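Local atomic coordinates of walker-Type ATPase (Pyrococcus abyssi, PDB entry 2QEN), a protein that probably binds and hydrolyses ATP as a Walker-type P-loop ATPase, holding ADP with magnesium in this structure, though its biological role is unknown. Residues A[239-244]-A[341-346]. The protein carries 1 engineered substitution. Numbering follows the deposited sequence.
Sequences PGWLVV and DPVVAT. With ADP (adenosine-5'-diphosphate), chain C.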
ATOM      1  N   PRO A 239      -6.574  10.445  -1.615  1.00 31.43           N
ATOM      2  CA  PRO A 239      -6.572  10.683  -3.056  1.00 31.29           C
ATOM      3  C   PRO A 239      -7.431   9.689  -3.840  1.00 31.20           C
ATOM      4  O   PRO A 239      -8.002  10.071  -4.847  1.00 31.15           O
ATOM      5  CB  PRO A 239      -5.094  10.535  -3.436  1.00 31.03           C
ATOM      6  CG  PRO A 239      -4.346  10.813  -2.168  1.00 31.23           C
ATOM      7  CD  PRO A 239      -5.207  10.239  -1.092  1.00 31.30           C
ATOM      8  N   GLY A 240      -7.521   8.440  -3.374  1.00 30.76           N
ATOM      9  CA  GLY A 240      -8.337   7.419  -4.039  1.00 30.99           C
ATOM     10  C   GLY A 240      -9.791   7.852  -4.166  1.00 31.15           C
ATOM     11  O   GLY A 240     -10.390   7.729  -5.236  1.00 31.52           O
ATOM     12  N   TRP A 241     -10.342   8.398  -3.081  1.00 30.31           N
ATOM     13  CA  TRP A 241     -11.731   8.856  -3.076  1.00 29.97           C
ATOM     14  C   TRP A 241     -11.925  10.212  -3.771  1.00 29.51           C
ATOM     15  O   TRP A 241     -12.938  10.435  -4.430  1.00 29.24           O
ATOM     16  CB  TRP A 241     -12.293   8.858  -1.653  1.00 29.54           C
ATOM     17  CG  TRP A 241     -12.128   7.513  -0.919  1.00 29.10           C
ATOM     18  CD1 TRP A 241     -11.600   7.324   0.326  1.00 29.92           C
ATOM     19  CD2 TRP A 241     -12.503   6.203  -1.395  1.00 28.70           C
ATOM     20  NE1 TRP A 241     -11.617   5.983   0.654  1.00 30.38           N
ATOM     21  CE2 TRP A 241     -12.164   5.277  -0.386  1.00 29.15           C
ATOM     22  CE3 TRP A 241     -13.086   5.729  -2.574  1.00 29.91           C
ATOM     23  CZ2 TRP A 241     -12.406   3.911  -0.511  1.00 29.09           C
ATOM     24  CZ3 TRP A 241     -13.297   4.350  -2.716  1.00 29.99           C
ATOM     25  CH2 TRP A 241     -12.967   3.464  -1.679  1.00 29.86           C
ATOM     26  N   LEU A 242     -10.937  11.094  -3.647  1.00 29.21           N
ATOM     27  CA  LEU A 242     -10.955  12.393  -4.334  1.00 28.97           C
ATOM     28  C   LEU A 242     -10.984  12.261  -5.868  1.00 29.15           C
ATOM     29  O   LEU A 242     -11.645  13.050  -6.546  1.00 28.98           O
ATOM     30  CB  LEU A 242      -9.772  13.270  -3.886  1.00 28.04           C
ATOM     31  CG  LEU A 242      -9.715  13.776  -2.426  1.00 26.80           C
ATOM     32  CD1 LEU A 242      -8.385  14.478  -2.136  1.00 23.40           C
ATOM     33  CD2 LEU A 242     -10.879  14.671  -2.061  1.00 23.29           C
ATOM     34  N   VAL A 243     -10.257  11.277  -6.395  1.00 29.47           N
ATOM     35  CA  VAL A 243     -10.288  10.952  -7.834  1.00 30.19           C
ATOM     36  C   VAL A 243     -11.618  10.325  -8.289  1.00 29.96           C
ATOM     37  O   VAL A 243     -12.141  10.707  -9.329  1.00 31.68           O
ATOM     38  CB  VAL A 243      -9.073  10.081  -8.285  1.00 30.32           C
ATOM     39  CG1 VAL A 243      -9.253   9.581  -9.736  1.00 30.19           C
ATOM     40  CG2 VAL A 243      -7.775  10.872  -8.184  1.00 29.81           C
ATOM     41  N   VAL A 244     -12.154   9.372  -7.534  1.00 29.92           N
ATOM     42  CA  VAL A 244     -13.475   8.779  -7.834  1.00 29.76           C
ATOM     43  C   VAL A 244     -14.551   9.871  -7.885  1.00 29.72           C
ATOM     44  O   VAL A 244     -15.380   9.889  -8.797  1.00 30.29           O
ATOM     45  CB  VAL A 244     -13.905   7.698  -6.780  1.00 29.81           C
ATOM     46  CG1 VAL A 244     -15.375   7.294  -6.978  1.00 28.08           C
ATOM     47  CG2 VAL A 244     -12.969   6.457  -6.827  1.00 30.41           C
ATOM     48  N   ASP A 341      -9.720   5.404   7.755  1.00 27.48           N
ATOM     49  CA  ASP A 341     -10.258   6.072   6.561  1.00 27.35           C
ATOM     50  C   ASP A 341     -11.703   6.525   6.844  1.00 27.04           C
ATOM     51  O   ASP A 341     -12.570   5.695   7.067  1.00 26.79           O
ATOM     52  CB  ASP A 341     -10.211   5.105   5.363  1.00 27.32           C
ATOM     53  CG  ASP A 341     -10.771   5.709   4.060  1.00 28.06           C
ATOM     54  OD1 ASP A 341     -11.395   6.796   4.070  1.00 28.61           O
ATOM     55  OD2 ASP A 341     -10.595   5.071   2.997  1.00 29.04           O
ATOM     56  N   PRO A 342     -11.966   7.849   6.824  1.00 27.04           N
ATOM     57  CA  PRO A 342     -13.297   8.410   7.135  1.00 26.85           C
ATOM     58  C   PRO A 342     -14.417   7.969   6.184  1.00 26.74           C
ATOM     59  O   PRO A 342     -15.587   7.972   6.571  1.00 26.79           O
ATOM     60  CB  PRO A 342     -13.078   9.920   7.000  1.00 26.88           C
ATOM     61  CG  PRO A 342     -11.895  10.050   6.128  1.00 26.90           C
ATOM     62  CD  PRO A 342     -11.002   8.914   6.503  1.00 26.74           C
ATOM     63  N   VAL A 343     -14.062   7.624   4.948  1.00 26.59           N
ATOM     64  CA  VAL A 343     -15.010   7.046   3.997  1.00 26.35           C
ATOM     65  C   VAL A 343     -15.429   5.612   4.407  1.00 26.94           C
ATOM     66  O   VAL A 343     -16.606   5.258   4.318  1.00 27.49           O
ATOM     67  CB  VAL A 343     -14.471   7.155   2.552  1.00 26.14           C
ATOM     68  CG1 VAL A 343     -15.403   6.487   1.538  1.00 25.24           C
ATOM     69  CG2 VAL A 343     -14.250   8.614   2.198  1.00 25.34           C
ATOM     70  N   VAL A 344     -14.482   4.799   4.878  1.00 27.44           N
ATOM     71  CA  VAL A 344     -14.817   3.510   5.494  1.00 27.62           C
ATOM     72  C   VAL A 344     -15.832   3.701   6.637  1.00 28.33           C
ATOM     73  O   VAL A 344     -16.832   2.988   6.707  1.00 28.53           O
ATOM     74  CB  VAL A 344     -13.554   2.714   5.944  1.00 27.35           C
ATOM     75  CG1 VAL A 344     -13.925   1.436   6.709  1.00 27.45           C
ATOM     76  CG2 VAL A 344     -12.719   2.348   4.751  1.00 26.67           C
ATOM     77  N   ALA A 345     -15.593   4.680   7.507  1.00 28.85           N
ATOM     78  CA  ALA A 345     -16.554   5.015   8.552  1.00 29.44           C
ATOM     79  C   ALA A 345     -17.961   5.358   8.000  1.00 29.94           C
ATOM     80  O   ALA A 345     -18.975   4.858   8.507  1.00 29.65           O
ATOM     81  CB  ALA A 345     -16.008   6.146   9.439  1.00 29.45           C
ATOM     82  N   THR A 346     -18.016   6.200   6.963  1.00 30.67           N
ATOM     83  CA  THR A 346     -19.274   6.544   6.282  1.00 31.01           C
ATOM     84  C   THR A 346     -20.007   5.299   5.764  1.00 31.80           C
ATOM     85  O   THR A 346     -21.206   5.156   5.972  1.00 31.94           O
ATOM     86  CB  THR A 346     -19.033   7.564   5.142  1.00 31.07           C
ATOM     87  OG1 THR A 346     -18.505   8.772   5.704  1.00 31.21           O
ATOM     88  CG2 THR A 346     -20.330   7.898   4.381  1.00 30.31           C
TER
HETATM   89  PB  ADP C 999      -2.174   2.726  -2.158  1.00 25.32           P
HETATM   90  O1B ADP C 999      -1.597   3.636  -1.101  1.00 26.10           O
HETATM   91  O2B ADP C 999      -1.096   2.023  -2.954  1.00 25.79           O
HETATM   92  O3B ADP C 999      -3.254   1.785  -1.694  1.00 26.33           O
HETATM   93  PA  ADP C 999      -2.753   4.001  -4.762  1.00 26.61           P
HETATM   94  O1A ADP C 999      -1.382   4.514  -5.116  1.00 25.17           O
HETATM   95  O2A ADP C 999      -3.351   2.860  -5.525  1.00 22.84           O
HETATM   96  O3A ADP C 999      -2.913   3.748  -3.156  1.00 26.10           O
HETATM   97  O5' ADP C 999      -3.717   5.294  -4.885  1.00 26.65           O
HETATM   98  C5' ADP C 999      -5.143   5.205  -4.949  1.00 25.42           C
HETATM   99  C4' ADP C 999      -5.617   6.018  -6.161  1.00 26.73           C
HETATM  100  O4' ADP C 999      -5.628   7.424  -5.851  1.00 25.55           O
HETATM  101  C3' ADP C 999      -4.728   5.918  -7.400  1.00 26.32           C
HETATM  102  O3' ADP C 999      -5.143   4.892  -8.293  1.00 27.79           O
HETATM  103  C2' ADP C 999      -4.936   7.233  -8.083  1.00 26.33           C
HETATM  104  O2' ADP C 999      -6.262   7.187  -8.601  1.00 25.75           O
HETATM  105  C1' ADP C 999      -5.092   8.187  -6.938  1.00 24.43           C
HETATM  106  N9  ADP C 999      -3.887   8.892  -6.445  1.00 24.15           N
HETATM  107  C8  ADP C 999      -3.141   8.508  -5.393  1.00 23.37           C
HETATM  108  N7  ADP C 999      -2.157   9.402  -5.135  1.00 23.56           N
HETATM  109  C5  ADP C 999      -2.268  10.390  -6.043  1.00 23.88           C
HETATM  110  C6  ADP C 999      -1.552  11.646  -6.347  1.00 23.98           C
HETATM  111  N6  ADP C 999      -0.491  12.038  -5.606  1.00 23.88           N
HETATM  112  N1  ADP C 999      -1.998  12.393  -7.388  1.00 23.78           N
HETATM  113  C2  ADP C 999      -3.038  12.011  -8.137  1.00 23.87           C
HETATM  114  N3  ADP C 999      -3.755  10.894  -7.907  1.00 24.64           N
HETATM  115  C4  ADP C 999      -3.420  10.053  -6.899  1.00 24.21           C
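W241, in the first turn of helix 239-252, faces V343 at the start of helix 342-348, their CA atoms 8.0 Å apart, and the contact across the gap is made by side chains. The indole reaches across with its pyrrole edge leading: NE1 donates to OD2 of D341 at 2.7 Å, nearly straight at 173° and in the ring plane, on the syn lone pair of the acceptor. The carboxylate is turned 38° from the indole. With its CG anti to the backbone N (chi1 179°), D341 also brings OD1 over the helix start, where V343 N donates to it at 2.9 Å from above the carboxylate plane. V343 lies over one indole face, its CB 3.9 Å from the five-membered ring centroid in a CH-pi contact, and its CG2 packs 3.5 Å from CD1 of W241. A leucine here, with no N-H to give, would probably leave the buried carboxylate of D341 short of a partner and freer to turn from its capping position. A266 of helix 255-280 touches both W241 and V343. D341 is thus the N-cap of helix 342-348, and W241, which also touches ADP-binding R41, ties this capped end to helix 239-252, whose P239, G240 and V243 line the nucleotide pocket of the P-loop ATPase.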